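Local coordinates for protein alpha-1,2-mannosidase (Bacteroides thetaiotaomicron, PDB 2WW2) that hydrolyses alpha-mannosidic linkages with inversion at the anomeric carbon, as a calcium-dependent glycoside hydrolase of family 92, at residues Cys378-Asn383 and Val441-Ala446; Glu402-Ala407 and Ala459-Ser464; His410-Arg415 and Tyr453-Ile458; Glu428-Leu433 and Tyr475-Asn480. One frame throughout, in Å; residues are numbered along the deposited sequence.

Interaction 1 of 4, residues Cys378-Asn383 and Val441-Ala446; sequences CMIGNN and VPEATA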
loop_
_atom_site.group_PDB
_atom_site.type_symbol
_atom_site.label_atom_id
_atom_site.label_comp_id
_atom_site.label_asym_id
_atom_site.label_seq_id
_atom_site.Cartn_x
_atom_site.Cartn_y
_atom_site.Cartn_z
ATOM N N CYS A 378 -20.839 -19.985 -13.528
ATOM C CA CYS A 378 -19.879 -19.504 -12.520
ATOM C C CYS A 378 -18.464 -19.889 -12.941
ATOM O O CYS A 378 -18.239 -21.019 -13.374
ATOM C CB CYS A 378 -20.207 -20.152 -11.171
ATOM S SG CYS A 378 -19.240 -19.547 -9.778
ATOM N N MET A 379 -17.528 -18.951 -12.820
ATOM C CA MET A 379 -16.104 -19.186 -13.138
ATOM C C MET A 379 -15.876 -19.546 -14.611
ATOM O O MET A 379 -16.704 -19.242 -15.466
ATOM C CB MET A 379 -15.455 -20.236 -12.216
ATOM C CG MET A 379 -15.531 -19.890 -10.708
ATOM S SD MET A 379 -15.357 -18.094 -10.386
ATOM C CE MET A 379 -13.735 -17.721 -10.996
ATOM N N ILE A 380 -14.735 -20.167 -14.890
ATOM C CA ILE A 380 -14.270 -20.312 -16.267
ATOM C C ILE A 380 -13.553 -21.644 -16.467
ATOM O O ILE A 380 -13.335 -22.404 -15.511
ATOM C CB ILE A 380 -13.266 -19.179 -16.636
ATOM C CG1 ILE A 380 -11.989 -19.321 -15.790
ATOM C CG2 ILE A 380 -13.909 -17.769 -16.485
ATOM C CD1 ILE A 380 -10.932 -18.267 -16.121
ATOM N N GLY A 381 -13.175 -21.920 -17.712
ATOM C CA GLY A 381 -12.276 -23.040 -18.000
ATOM C C GLY A 381 -12.979 -24.307 -18.460
ATOM O O GLY A 381 -14.217 -24.368 -18.491
ATOM N N ASN A 382 -12.182 -25.321 -18.806
ATOM C CA ASN A 382 -12.697 -26.628 -19.193
ATOM C C ASN A 382 -12.029 -27.670 -18.303
ATOM O O ASN A 382 -11.502 -28.685 -18.770
ATOM C CB ASN A 382 -12.363 -26.918 -20.673
ATOM C CG ASN A 382 -13.152 -26.037 -21.640
ATOM O OD1 ASN A 382 -14.261 -25.543 -21.334
ATOM N ND2 ASN A 382 -12.594 -25.833 -22.801
ATOM N N ASN A 383 -12.032 -27.417 -17.000
ATOM C CA ASN A 383 -11.308 -28.300 -16.115
ATOM C C ASN A 383 -11.999 -29.633 -15.816
ATOM O O ASN A 383 -11.397 -30.532 -15.215
ATOM C CB ASN A 383 -10.875 -27.542 -14.861
ATOM C CG ASN A 383 -9.974 -26.372 -15.204
ATOM O OD1 ASN A 383 -10.309 -25.200 -14.946
ATOM N ND2 ASN A 383 -8.853 -26.674 -15.839
ATOM N N VAL A 441 -14.661 -10.655 -25.275
ATOM C CA VAL A 441 -15.105 -11.691 -24.341
ATOM C C VAL A 441 -14.604 -11.340 -22.947
ATOM O O VAL A 441 -13.419 -11.082 -22.768
ATOM C CB VAL A 441 -14.550 -13.086 -24.753
ATOM C CG1 VAL A 441 -15.016 -14.167 -23.777
ATOM C CG2 VAL A 441 -14.956 -13.444 -26.187
ATOM N N PRO A 442 -15.507 -11.298 -21.953
ATOM C CA PRO A 442 -15.085 -11.039 -20.574
ATOM C C PRO A 442 -14.033 -12.040 -20.099
ATOM O O PRO A 442 -14.128 -13.227 -20.415
ATOM C CB PRO A 442 -16.369 -11.252 -19.763
ATOM C CG PRO A 442 -17.477 -10.960 -20.727
ATOM C CD PRO A 442 -16.968 -11.403 -22.087
ATOM N N GLU A 443 -13.040 -11.569 -19.352
ATOM C CA GLU A 443 -12.070 -12.470 -18.733
ATOM C C GLU A 443 -11.260 -13.299 -19.742
ATOM O O GLU A 443 -10.814 -14.402 -19.451
ATOM C CB GLU A 443 -12.784 -13.357 -17.700
ATOM C CG GLU A 443 -13.412 -12.508 -16.599
ATOM C CD GLU A 443 -14.363 -13.274 -15.688
ATOM O OE1 GLU A 443 -14.091 -14.438 -15.321
ATOM O OE2 GLU A 443 -15.391 -12.677 -15.309
ATOM N N ALA A 444 -11.026 -12.712 -20.909
ATOM C CA ALA A 444 -10.477 -13.415 -22.055
ATOM C C ALA A 444 -9.092 -14.024 -21.831
ATOM O O ALA A 444 -8.798 -15.093 -22.350
ATOM C CB ALA A 444 -10.429 -12.464 -23.273
ATOM N N THR A 445 -8.227 -13.325 -21.108
ATOM C CA THR A 445 -6.867 -13.807 -20.970
ATOM C C THR A 445 -6.838 -14.993 -20.004
ATOM O O THR A 445 -6.195 -16.018 -20.279
ATOM C CB THR A 445 -5.921 -12.680 -20.521
ATOM O OG1 THR A 445 -5.796 -11.729 -21.589
ATOM C CG2 THR A 445 -4.549 -13.249 -20.205
ATOM N N ALA A 446 -7.544 -14.858 -18.878
ATOM C CA ALA A 446 -7.650 -15.982 -17.936
ATOM C C ALA A 446 -8.271 -17.190 -18.661
ATOM O O ALA A 446 -7.807 -18.323 -18.492
ATOM C CB ALA A 446 -8.459 -15.587 -16.706
#
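Ile380 and Ala446 have the nearest CA atoms of the two segments, 8.1 Å apart. The chain 378-383 is an irregular loop, while 441-446 makes a type II beta turn from Val441 to Ala444 and then starts a helix. Pro442 suits the second position of that turn because its ring fixes phi. Glu443, in the third position, accepts a positive phi of 61° and stands at the N-cap position of the helix. In the facing loop the backbone angles of Gly381 call for glycine, since a side chain would be jammed against the preceding carbonyl oxygen.

Ile380 carries the contact with two separate branches. Its CD1 lies 3.7 Å from Ala446 CB, an apolar touch in which the small methyl lets the isoleucine come close to the helix. With CG1 between the backbone N and the carbonyl carbon (chi1 65°), CG2 falls beside the backbone N and reaches Glu443, at 3.5 Å from OE1. The extended glutamate chain crosses the isoleucine at a slant; its OE1 is hydrogen-bonded to Thr515 OG1, so the methyl flanks an oxygen that already has a polar partner.

Ile380 also packs on Lys447 and Glu450 of helix 444-465 and on Trp332 of helix 331-334. Ile380 thus packs the loop between strand 370-371 and helix 383-393 against both helices.

Interaction 2 of 4, residues Glu402-Ala407 and Ala459-Ser464; sequences EKALEA and ARFAES
Phe461 reaches from helix 444-465 to helix 401-413 and meets Ala404 and Leu405 with the outer part of its ring. CG stands anti to the backbone N (chi1 -170°), which carries the ring toward helix 401-413. There Ala404 CB lies 4.0 Å from Phe461 CZ and Leu405 N 3.9 Å from Phe461 CE2, each oblique to the ring. Leu405 shares the same first torsion (chi1 -179°) and runs aslant beside the phenylalanine: its CB is 4.0 Å from Phe461 CE2, and its CD1 follows the ring back as far as CD2 at 4.2 Å. The small methyl of Ala404 lets the CZ end of the ring come close, and the short Ala462 suits the point of nearest backbones, where its CA is 7.2 Å from that of Leu405. Cut back to an alanine, Phe461 would probably leave Ala404 and Leu405 without their aromatic partner and open a gap between the helices. At the backbone of Phe461, its O accepts a bond from Ser464 OG (2.9 Å). Beyond the pair, the ring also rests on helix 383-393, touching Val389 and meeting Trp392 edge-to-face, while Ala462 packs on Ile470 of helix 468-475; the phenylalanine thus ties three helices of the catalytic domain together.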
loop_
_atom_site.group_PDB
_atom_site.type_symbol
_atom_site.label_atom_id
_atom_site.label_comp_id
_atom_site.label_asym_id
_atom_site.label_seq_id
_atom_site.Cartn_x
_atom_site.Cartn_y
_atom_site.Cartn_z
ATOM N N GLU A 402 -13.573 -43.595 -25.993
ATOM C CA GLU A 402 -14.079 -42.872 -27.162
ATOM C C GLU A 402 -15.160 -41.876 -26.790
ATOM O O GLU A 402 -15.211 -40.778 -27.345
ATOM C CB GLU A 402 -14.623 -43.847 -28.211
ATOM C CG GLU A 402 -13.575 -44.773 -28.775
ATOM C CD GLU A 402 -12.935 -44.219 -30.014
ATOM O OE1 GLU A 402 -13.059 -42.991 -30.249
ATOM O OE2 GLU A 402 -12.331 -45.017 -30.770
ATOM N N LYS A 403 -16.042 -42.276 -25.880
ATOM C CA LYS A 403 -17.106 -41.390 -25.406
ATOM C C LYS A 403 -16.490 -40.217 -24.642
ATOM O O LYS A 403 -16.906 -39.060 -24.808
ATOM C CB LYS A 403 -18.093 -42.159 -24.515
ATOM C CG LYS A 403 -19.064 -41.276 -23.722
ATOM C CD LYS A 403 -20.058 -40.532 -24.633
ATOM C CE LYS A 403 -21.281 -41.369 -24.942
ATOM N NZ LYS A 403 -21.999 -40.844 -26.149
ATOM N N ALA A 404 -15.496 -40.507 -23.800
ATOM C CA ALA A 404 -14.835 -39.428 -23.052
ATOM C C ALA A 404 -14.151 -38.450 -24.010
ATOM O O ALA A 404 -14.269 -37.239 -23.849
ATOM C CB ALA A 404 -13.832 -39.984 -22.028
ATOM N N LEU A 405 -13.451 -38.972 -25.017
ATOM C CA LEU A 405 -12.790 -38.088 -25.970
ATOM C C LEU A 405 -13.802 -37.186 -26.694
ATOM O O LEU A 405 -13.532 -36.005 -26.949
ATOM C CB LEU A 405 -11.987 -38.890 -26.999
ATOM C CG LEU A 405 -11.233 -38.018 -28.018
ATOM C CD1 LEU A 405 -10.326 -36.984 -27.335
ATOM C CD2 LEU A 405 -10.427 -38.882 -28.980
ATOM N N GLU A 406 -14.948 -37.764 -27.063
ATOM C CA GLU A 406 -15.983 -37.028 -27.790
ATOM C C GLU A 406 -16.499 -35.883 -26.924
ATOM O O GLU A 406 -16.648 -34.751 -27.393
ATOM C CB GLU A 406 -17.121 -37.977 -28.160
ATOM C CG GLU A 406 -18.405 -37.316 -28.620
ATOM C CD GLU A 406 -19.588 -38.295 -28.613
ATOM O OE1 GLU A 406 -19.588 -39.222 -29.440
ATOM O OE2 GLU A 406 -20.514 -38.134 -27.785
ATOM N N ALA A 407 -16.750 -36.192 -25.654
ATOM C CA ALA A 407 -17.222 -35.210 -24.693
ATOM C C ALA A 407 -16.207 -34.077 -24.506
ATOM O O ALA A 407 -16.582 -32.904 -24.438
ATOM C CB ALA A 407 -17.507 -35.899 -23.338
ATOM N N ALA A 459 -4.843 -33.379 -25.623
ATOM C CA ALA A 459 -3.779 -33.938 -26.466
ATOM C C ALA A 459 -3.170 -35.174 -25.787
ATOM O O ALA A 459 -2.931 -36.210 -26.424
ATOM C CB ALA A 459 -2.701 -32.901 -26.733
ATOM N N ARG A 460 -2.896 -35.048 -24.496
ATOM C CA ARG A 460 -2.316 -36.153 -23.743
ATOM C C ARG A 460 -3.235 -37.369 -23.810
ATOM O O ARG A 460 -2.770 -38.493 -23.991
ATOM C CB ARG A 460 -2.124 -35.735 -22.285
ATOM C CG ARG A 460 -0.967 -34.741 -22.078
ATOM C CD ARG A 460 0.305 -35.535 -21.818
ATOM N NE ARG A 460 0.111 -36.232 -20.560
ATOM C CZ ARG A 460 0.758 -37.316 -20.146
ATOM N NH1 ARG A 460 1.705 -37.897 -20.902
ATOM N NH2 ARG A 460 0.443 -37.809 -18.954
ATOM N N PHE A 461 -4.531 -37.129 -23.600
ATOM C CA PHE A 461 -5.542 -38.180 -23.603
ATOM C C PHE A 461 -5.595 -38.862 -24.950
ATOM O O PHE A 461 -5.495 -40.097 -25.020
ATOM C CB PHE A 461 -6.925 -37.628 -23.199
ATOM C CG PHE A 461 -7.964 -38.693 -22.954
ATOM C CD1 PHE A 461 -7.931 -39.471 -21.796
ATOM C CD2 PHE A 461 -8.995 -38.902 -23.869
ATOM C CE1 PHE A 461 -8.892 -40.449 -21.571
ATOM C CE2 PHE A 461 -9.955 -39.866 -23.646
ATOM C CZ PHE A 461 -9.902 -40.658 -22.506
ATOM N N ALA A 462 -5.718 -38.076 -26.020
ATOM C CA ALA A 462 -5.796 -38.650 -27.358
ATOM C C ALA A 462 -4.531 -39.460 -27.652
ATOM O O ALA A 462 -4.599 -40.547 -28.218
ATOM C CB ALA A 462 -5.969 -37.572 -28.406
ATOM N N GLU A 463 -3.375 -38.913 -27.282
ATOM C CA GLU A 463 -2.106 -39.601 -27.571
ATOM C C GLU A 463 -2.075 -40.980 -26.908
ATOM O O GLU A 463 -1.636 -41.964 -27.517
ATOM C CB GLU A 463 -0.906 -38.754 -27.114
ATOM C CG GLU A 463 0.415 -39.312 -27.606
ATOM C CD GLU A 463 1.569 -38.344 -27.437
ATOM O OE1 GLU A 463 1.754 -37.846 -26.316
ATOM O OE2 GLU A 463 2.280 -38.099 -28.443
ATOM N N SER A 464 -2.552 -41.053 -25.668
ATOM C CA SER A 464 -2.567 -42.316 -24.923
ATOM C C SER A 464 -3.525 -43.356 -25.524
ATOM O O SER A 464 -3.398 -44.545 -25.238
ATOM C CB SER A 464 -2.860 -42.091 -23.431
ATOM O OG SER A 464 -4.257 -41.986 -23.197
#

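Interaction 3 of 4, residues His410-Arg415 and Tyr453-Ile458; sequences HQTQAR and YADWCI
Thr412 and Ile458 supply the apolar part of this contact, meeting tip to tip through Thr412 CG2 and Ile458 CD1. At 3.4 Å the two methyl carbons are nearer than usual van der Waals distance, so the fit is tight. Each residue type suits its place: threonine offers a short methyl, and isoleucine a longer arm ending in the CD1 methyl that meets it. Ile458 also packs against Leu405 and Met408 of helix 401-413, as well as Val385 and Tyr474.

A mixed contact comes from Asp455, whose OD1 is 3.9 Å from the same Thr412 CG2, the two side chains crossing at an angle. Asp455 and Thr412 are also the residues whose CA atoms are nearest, at 8.1 Å.

No polar bond runs between the two segments. With Thr412 OG1 tucked between its backbone N and carbonyl carbon (chi1 70°), the hydroxyl is hydrogen-bonded to Ile409 O, about one turn back in its own helix, and to Tyr474 OH. Asp455 has partners on both oxygens: OD1 forms a salt bridge with Arg424 NH2, and OD2 is hydrogen-bonded to the hydroxyl of Tyr430.

The chemistry therefore divides threonine by branch: its methyl serves the helix interface and its hydroxyl stays satisfied nearby. The buried aspartate, matched by an arginine and a tyrosine, is probably stabilised as an anion.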
loop_
_atom_site.group_PDB
_atom_site.type_symbol
_atom_site.label_atom_id
_atom_site.label_comp_id
_atom_site.label_asym_id
_atom_site.label_seq_id
_atom_site.Cartn_x
_atom_site.Cartn_y
_atom_site.Cartn_z
ATOM N N HIS A 410 -16.073 -31.870 -27.610
ATOM C CA HIS A 410 -17.297 -31.061 -27.709
ATOM C C HIS A 410 -17.257 -29.884 -26.729
ATOM O O HIS A 410 -17.679 -28.767 -27.039
ATOM C CB HIS A 410 -18.545 -31.919 -27.476
ATOM C CG HIS A 410 -19.808 -31.128 -27.351
ATOM N ND1 HIS A 410 -20.503 -30.643 -28.441
ATOM C CD2 HIS A 410 -20.499 -30.734 -26.258
ATOM C CE1 HIS A 410 -21.567 -29.981 -28.020
ATOM N NE2 HIS A 410 -21.584 -30.023 -26.698
ATOM N N GLN A 411 -16.719 -30.138 -25.546
ATOM C CA GLN A 411 -16.593 -29.105 -24.525
ATOM C C GLN A 411 -15.742 -27.922 -25.032
ATOM O O GLN A 411 -15.903 -26.787 -24.574
ATOM C CB GLN A 411 -15.984 -29.713 -23.250
ATOM C CG GLN A 411 -16.156 -28.863 -21.982
ATOM C CD GLN A 411 -17.547 -28.977 -21.381
ATOM O OE1 GLN A 411 -18.452 -29.579 -21.973
ATOM N NE2 GLN A 411 -17.722 -28.413 -20.183
ATOM N N THR A 412 -14.847 -28.180 -25.979
ATOM C CA THR A 412 -13.970 -27.134 -26.491
ATOM C C THR A 412 -14.474 -26.569 -27.816
ATOM O O THR A 412 -13.906 -25.608 -28.326
ATOM C CB THR A 412 -12.551 -27.672 -26.766
ATOM O OG1 THR A 412 -12.594 -28.547 -27.906
ATOM C CG2 THR A 412 -11.998 -28.430 -25.556
ATOM N N GLN A 413 -15.512 -27.176 -28.386
ATOM C CA GLN A 413 -15.977 -26.791 -29.721
ATOM C C GLN A 413 -17.434 -26.347 -29.727
ATOM O O GLN A 413 -18.067 -26.254 -30.789
ATOM C CB GLN A 413 -15.794 -27.954 -30.693
ATOM C CG GLN A 413 -14.332 -28.315 -30.890
ATOM C CD GLN A 413 -13.564 -27.241 -31.640
ATOM O OE1 GLN A 413 -12.623 -26.634 -31.115
ATOM N NE2 GLN A 413 -13.969 -26.990 -32.863
ATOM N N ALA A 414 -17.959 -26.077 -28.534
ATOM C CA ALA A 414 -19.321 -25.591 -28.376
ATOM C C ALA A 414 -19.443 -24.872 -27.035
ATOM O O ALA A 414 -18.584 -24.996 -26.170
ATOM C CB ALA A 414 -20.319 -26.744 -28.431
ATOM N N ARG A 415 -20.532 -24.130 -26.873
ATOM C CA ARG A 415 -20.827 -23.458 -25.623
ATOM C C ARG A 415 -22.329 -23.468 -25.418
ATOM O O ARG A 415 -23.102 -23.358 -26.379
ATOM C CB ARG A 415 -20.329 -22.008 -25.654
ATOM C CG ARG A 415 -20.088 -21.426 -24.264
ATOM C CD ARG A 415 -20.345 -19.925 -24.236
ATOM N NE ARG A 415 -21.774 -19.615 -24.208
ATOM C CZ ARG A 415 -22.267 -18.385 -24.097
ATOM N NH1 ARG A 415 -21.445 -17.338 -24.002
ATOM N NH2 ARG A 415 -23.585 -18.200 -24.072
ATOM N N TYR A 453 -4.274 -25.078 -21.260
ATOM C CA TYR A 453 -4.086 -26.221 -20.362
ATOM C C TYR A 453 -5.053 -27.379 -20.665
ATOM O O TYR A 453 -4.645 -28.561 -20.727
ATOM C CB TYR A 453 -4.254 -25.771 -18.901
ATOM C CG TYR A 453 -4.368 -26.946 -17.931
ATOM C CD1 TYR A 453 -3.299 -27.803 -17.716
ATOM C CD2 TYR A 453 -5.564 -27.193 -17.238
ATOM C CE1 TYR A 453 -3.405 -28.875 -16.828
ATOM C CE2 TYR A 453 -5.679 -28.257 -16.366
ATOM C CZ TYR A 453 -4.598 -29.087 -16.156
ATOM O OH TYR A 453 -4.713 -30.149 -15.304
ATOM N N ALA A 454 -6.331 -27.060 -20.841
ATOM C CA ALA A 454 -7.309 -28.103 -21.128
ATOM C C ALA A 454 -6.972 -28.755 -22.468
ATOM O O ALA A 454 -7.130 -29.960 -22.642
ATOM C CB ALA A 454 -8.741 -27.521 -21.170
ATOM N N ASP A 455 -6.513 -27.956 -23.420
ATOM C CA ASP A 455 -6.159 -28.517 -24.710
ATOM C C ASP A 455 -4.939 -29.440 -24.588
ATOM O O ASP A 455 -4.867 -30.485 -25.248
ATOM C CB ASP A 455 -5.921 -27.398 -25.732
ATOM C CG ASP A 455 -7.207 -26.691 -26.116
ATOM O OD1 ASP A 455 -8.288 -27.335 -26.017
ATOM O OD2 ASP A 455 -7.148 -25.506 -26.532
ATOM N N TRP A 456 -3.972 -29.053 -23.763
ATOM C CA TRP A 456 -2.852 -29.959 -23.468
ATOM C C TRP A 456 -3.394 -31.277 -22.867
ATOM O O TRP A 456 -2.976 -32.373 -23.270
ATOM C CB TRP A 456 -1.819 -29.270 -22.553
ATOM C CG TRP A 456 -0.758 -30.196 -22.056
ATOM C CD1 TRP A 456 0.441 -30.484 -22.657
ATOM C CD2 TRP A 456 -0.805 -30.974 -20.859
ATOM N NE1 TRP A 456 1.145 -31.400 -21.900
ATOM C CE2 TRP A 456 0.403 -31.708 -20.787
ATOM C CE3 TRP A 456 -1.742 -31.106 -19.829
ATOM C CZ2 TRP A 456 0.688 -32.574 -19.734
ATOM C CZ3 TRP A 456 -1.457 -31.963 -18.780
ATOM C CH2 TRP A 456 -0.255 -32.696 -18.746
ATOM N N CYS A 457 -4.345 -31.197 -21.932
ATOM C CA CYS A 457 -4.913 -32.440 -21.354
ATOM C C CYS A 457 -5.544 -33.321 -22.437
ATOM O O CYS A 457 -5.380 -34.541 -22.431
ATOM C CB CYS A 457 -5.987 -32.147 -20.302
ATOM S SG CYS A 457 -5.359 -31.414 -18.809
ATOM N N ILE A 458 -6.287 -32.706 -23.355
ATOM C CA ILE A 458 -6.946 -33.484 -24.410
ATOM C C ILE A 458 -5.917 -34.114 -25.337
ATOM O O ILE A 458 -6.086 -35.263 -25.776
ATOM C CB ILE A 458 -7.967 -32.638 -25.212
ATOM C CG1 ILE A 458 -9.140 -32.270 -24.292
ATOM C CG2 ILE A 458 -8.457 -33.404 -26.471
ATOM C CD1 ILE A 458 -10.065 -31.165 -24.890
#

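Interaction 4 of 4, residues Glu428-Leu433 and Tyr475-Asn480; sequences EYYDKL and YQKAPN
Tyr430 and Asp431 of helix 427-433 hold Lys477 and Asn480, in the loop that follows helix 468-475, within the catalytic domain, an (alpha/alpha)6 barrel as in other GH92 enzymes. Lys477, extended beyond CG, brings NZ within 3.2 Å of Asp431 OD1, a salt bridge made from above the carboxylate plane, 47° out of it. On the way its CD passes the edge of the Tyr430 ring, 4.2 Å from CE2, so the aliphatic part of lysine packs while the ammonium end pairs. Lys477 has a further partner in the ring of Tyr474, by cation-pi interaction.

Tyrosine suits the middle of the contact because its ring is long enough to put a hydroxyl at the loop, and CG opposite the backbone N (chi1 176°) aims it there. Asn480 ND2 donates to Tyr430 OH over 3.1 Å at an N-H...O angle of 157°, with ring and amide planes nearly perpendicular. The hydroxyl is also bonded to Asp455 OD2, linking the loop to helix 444-465. With a phenylalanine here, Asn480 ND2 would probably be left with one water alone among the partners described, and Asp455 without its hydroxyl mate. That water donates to Tyr430 O at 2.8 Å and accepts from Asn480 ND2 at 2.9 Å.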
loop_
_atom_site.group_PDB
_atom_site.type_symbol
_atom_site.label_atom_id
_atom_site.label_comp_id
_atom_site.label_asym_id
_atom_site.label_seq_id
_atom_site.Cartn_x
_atom_site.Cartn_y
_atom_site.Cartn_z
ATOM N N GLU A 428 -14.734 -19.886 -30.818
ATOM C CA GLU A 428 -14.563 -19.535 -32.222
ATOM C C GLU A 428 -13.358 -18.616 -32.392
ATOM O O GLU A 428 -12.498 -18.877 -33.229
ATOM C CB GLU A 428 -15.821 -18.881 -32.783
ATOM C CG GLU A 428 -17.075 -19.707 -32.617
ATOM C CD GLU A 428 -17.930 -19.292 -31.411
ATOM O OE1 GLU A 428 -17.383 -18.995 -30.304
ATOM O OE2 GLU A 428 -19.175 -19.267 -31.595
ATOM N N TYR A 429 -13.290 -17.547 -31.594
ATOM C CA TYR A 429 -12.127 -16.659 -31.615
ATOM C C TYR A 429 -10.844 -17.425 -31.298
ATOM O O TYR A 429 -9.827 -17.265 -31.950
ATOM C CB TYR A 429 -12.266 -15.570 -30.547
ATOM C CG TYR A 429 -13.146 -14.387 -30.910
ATOM C CD1 TYR A 429 -12.913 -13.643 -32.060
ATOM C CD2 TYR A 429 -14.182 -13.993 -30.069
ATOM C CE1 TYR A 429 -13.712 -12.559 -32.377
ATOM C CE2 TYR A 429 -14.972 -12.909 -30.365
ATOM C CZ TYR A 429 -14.738 -12.204 -31.523
ATOM O OH TYR A 429 -15.532 -11.124 -31.810
ATOM N N TYR A 430 -10.879 -18.209 -30.229
ATOM C CA TYR A 430 -9.679 -18.926 -29.782
ATOM C C TYR A 430 -9.117 -19.821 -30.893
ATOM O O TYR A 430 -7.903 -19.867 -31.111
ATOM C CB TYR A 430 -10.039 -19.742 -28.543
ATOM C CG TYR A 430 -8.955 -20.630 -27.981
ATOM C CD1 TYR A 430 -8.090 -20.155 -27.005
ATOM C CD2 TYR A 430 -8.822 -21.962 -28.396
ATOM C CE1 TYR A 430 -7.115 -20.969 -26.459
ATOM C CE2 TYR A 430 -7.841 -22.795 -27.842
ATOM C CZ TYR A 430 -6.992 -22.286 -26.876
ATOM O OH TYR A 430 -6.010 -23.066 -26.295
ATOM N N ASP A 431 -10.001 -20.540 -31.580
ATOM C CA ASP A 431 -9.573 -21.442 -32.653
ATOM C C ASP A 431 -8.985 -20.650 -33.825
ATOM O O ASP A 431 -8.027 -21.082 -34.466
ATOM C CB ASP A 431 -10.741 -22.315 -33.140
ATOM C CG ASP A 431 -11.078 -23.454 -32.161
ATOM O OD1 ASP A 431 -10.254 -23.759 -31.284
ATOM O OD2 ASP A 431 -12.167 -24.040 -32.280
ATOM N N LYS A 432 -9.559 -19.484 -34.094
ATOM C CA LYS A 432 -9.112 -18.675 -35.232
ATOM C C LYS A 432 -7.836 -17.902 -34.923
ATOM O O LYS A 432 -6.937 -17.808 -35.751
ATOM C CB LYS A 432 -10.214 -17.699 -35.640
ATOM C CG LYS A 432 -9.826 -16.745 -36.793
ATOM N N LEU A 433 -7.768 -17.335 -33.725
ATOM C CA LEU A 433 -6.743 -16.346 -33.407
ATOM C C LEU A 433 -5.599 -16.894 -32.575
ATOM O O LEU A 433 -4.530 -16.307 -32.551
ATOM C CB LEU A 433 -7.367 -15.182 -32.628
ATOM C CG LEU A 433 -8.472 -14.342 -33.254
ATOM C CD1 LEU A 433 -8.961 -13.301 -32.234
ATOM C CD2 LEU A 433 -7.983 -13.677 -34.561
ATOM N N TYR A 475 -2.033 -30.618 -29.268
ATOM C CA TYR A 475 -0.710 -30.173 -28.854
ATOM C C TYR A 475 -0.364 -28.835 -29.512
ATOM O O TYR A 475 0.343 -28.013 -28.926
ATOM C CB TYR A 475 0.362 -31.230 -29.173
ATOM C CG TYR A 475 0.474 -32.336 -28.128
ATOM C CD1 TYR A 475 0.641 -32.025 -26.784
ATOM C CD2 TYR A 475 0.462 -33.683 -28.498
ATOM C CE1 TYR A 475 0.773 -33.019 -25.828
ATOM C CE2 TYR A 475 0.582 -34.690 -27.548
ATOM C CZ TYR A 475 0.748 -34.351 -26.222
ATOM O OH TYR A 475 0.864 -35.329 -25.263
ATOM N N GLN A 476 -0.894 -28.607 -30.710
ATOM C CA GLN A 476 -0.682 -27.323 -31.382
ATOM C C GLN A 476 -1.279 -26.157 -30.604
ATOM O O GLN A 476 -0.861 -25.018 -30.786
ATOM C CB GLN A 476 -1.240 -27.340 -32.811
ATOM N N LYS A 477 -2.243 -26.423 -29.724
ATOM C CA LYS A 477 -2.863 -25.344 -28.952
ATOM C C LYS A 477 -2.262 -25.189 -27.548
ATOM O O LYS A 477 -2.439 -24.151 -26.894
ATOM C CB LYS A 477 -4.377 -25.557 -28.860
ATOM C CG LYS A 477 -5.074 -25.788 -30.209
ATOM C CD LYS A 477 -6.556 -26.137 -29.958
ATOM C CE LYS A 477 -7.249 -26.694 -31.204
ATOM N NZ LYS A 477 -8.728 -26.614 -31.054
ATOM N N ALA A 478 -1.556 -26.217 -27.091
ATOM C CA ALA A 478 -0.948 -26.219 -25.764
ATOM C C ALA A 478 -0.088 -24.981 -25.493
ATOM O O ALA A 478 -0.079 -24.476 -24.377
ATOM C CB ALA A 478 -0.129 -27.512 -25.540
ATOM N N PRO A 479 0.648 -24.490 -26.513
ATOM C CA PRO A 479 1.463 -23.291 -26.300
ATOM C C PRO A 479 0.720 -21.962 -26.523
ATOM O O PRO A 479 1.368 -20.932 -26.657
ATOM C CB PRO A 479 2.594 -23.423 -27.351
ATOM C CG PRO A 479 2.205 -24.576 -28.249
ATOM C CD PRO A 479 0.854 -25.086 -27.846
ATOM N N ASN A 480 -0.609 -21.983 -26.584
ATOM C CA ASN A 480 -1.360 -20.765 -26.885
ATOM C C ASN A 480 -1.157 -19.703 -25.800
ATOM O O ASN A 480 -1.394 -18.528 -26.051
ATOM C CB ASN A 480 -2.856 -21.039 -27.085
ATOM C CG ASN A 480 -3.195 -21.436 -28.520
ATOM O OD1 ASN A 480 -2.379 -21.273 -29.432
ATOM N ND2 ASN A 480 -4.410 -21.941 -28.727
HETATM O O HOH W 1 -6.096 -21.994 -31.052
#

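Overall arrangement
Helix 444-465 is common to interactions 1, 2 and 3, which meet it in turn at its start, near its end and in between. Interactions 2 and 3 join it to the same partner, helix 401-413, and touch through Leu405 and Ile458, with centres about 10 Å apart. Both are buried and chiefly apolar; interaction 1, also buried, packs a loop against the start of the helix instead. Interaction 4 is the partly buried one and lies farthest from the chain's centre, about 30 Å away; there a salt bridge, an amide and a water replace apolar packing, which is ring against helix in interaction 2 and methyl against methyl in interaction 3. Asp455 of interaction 3 and Tyr430 of interaction 4 connect the two chemistries.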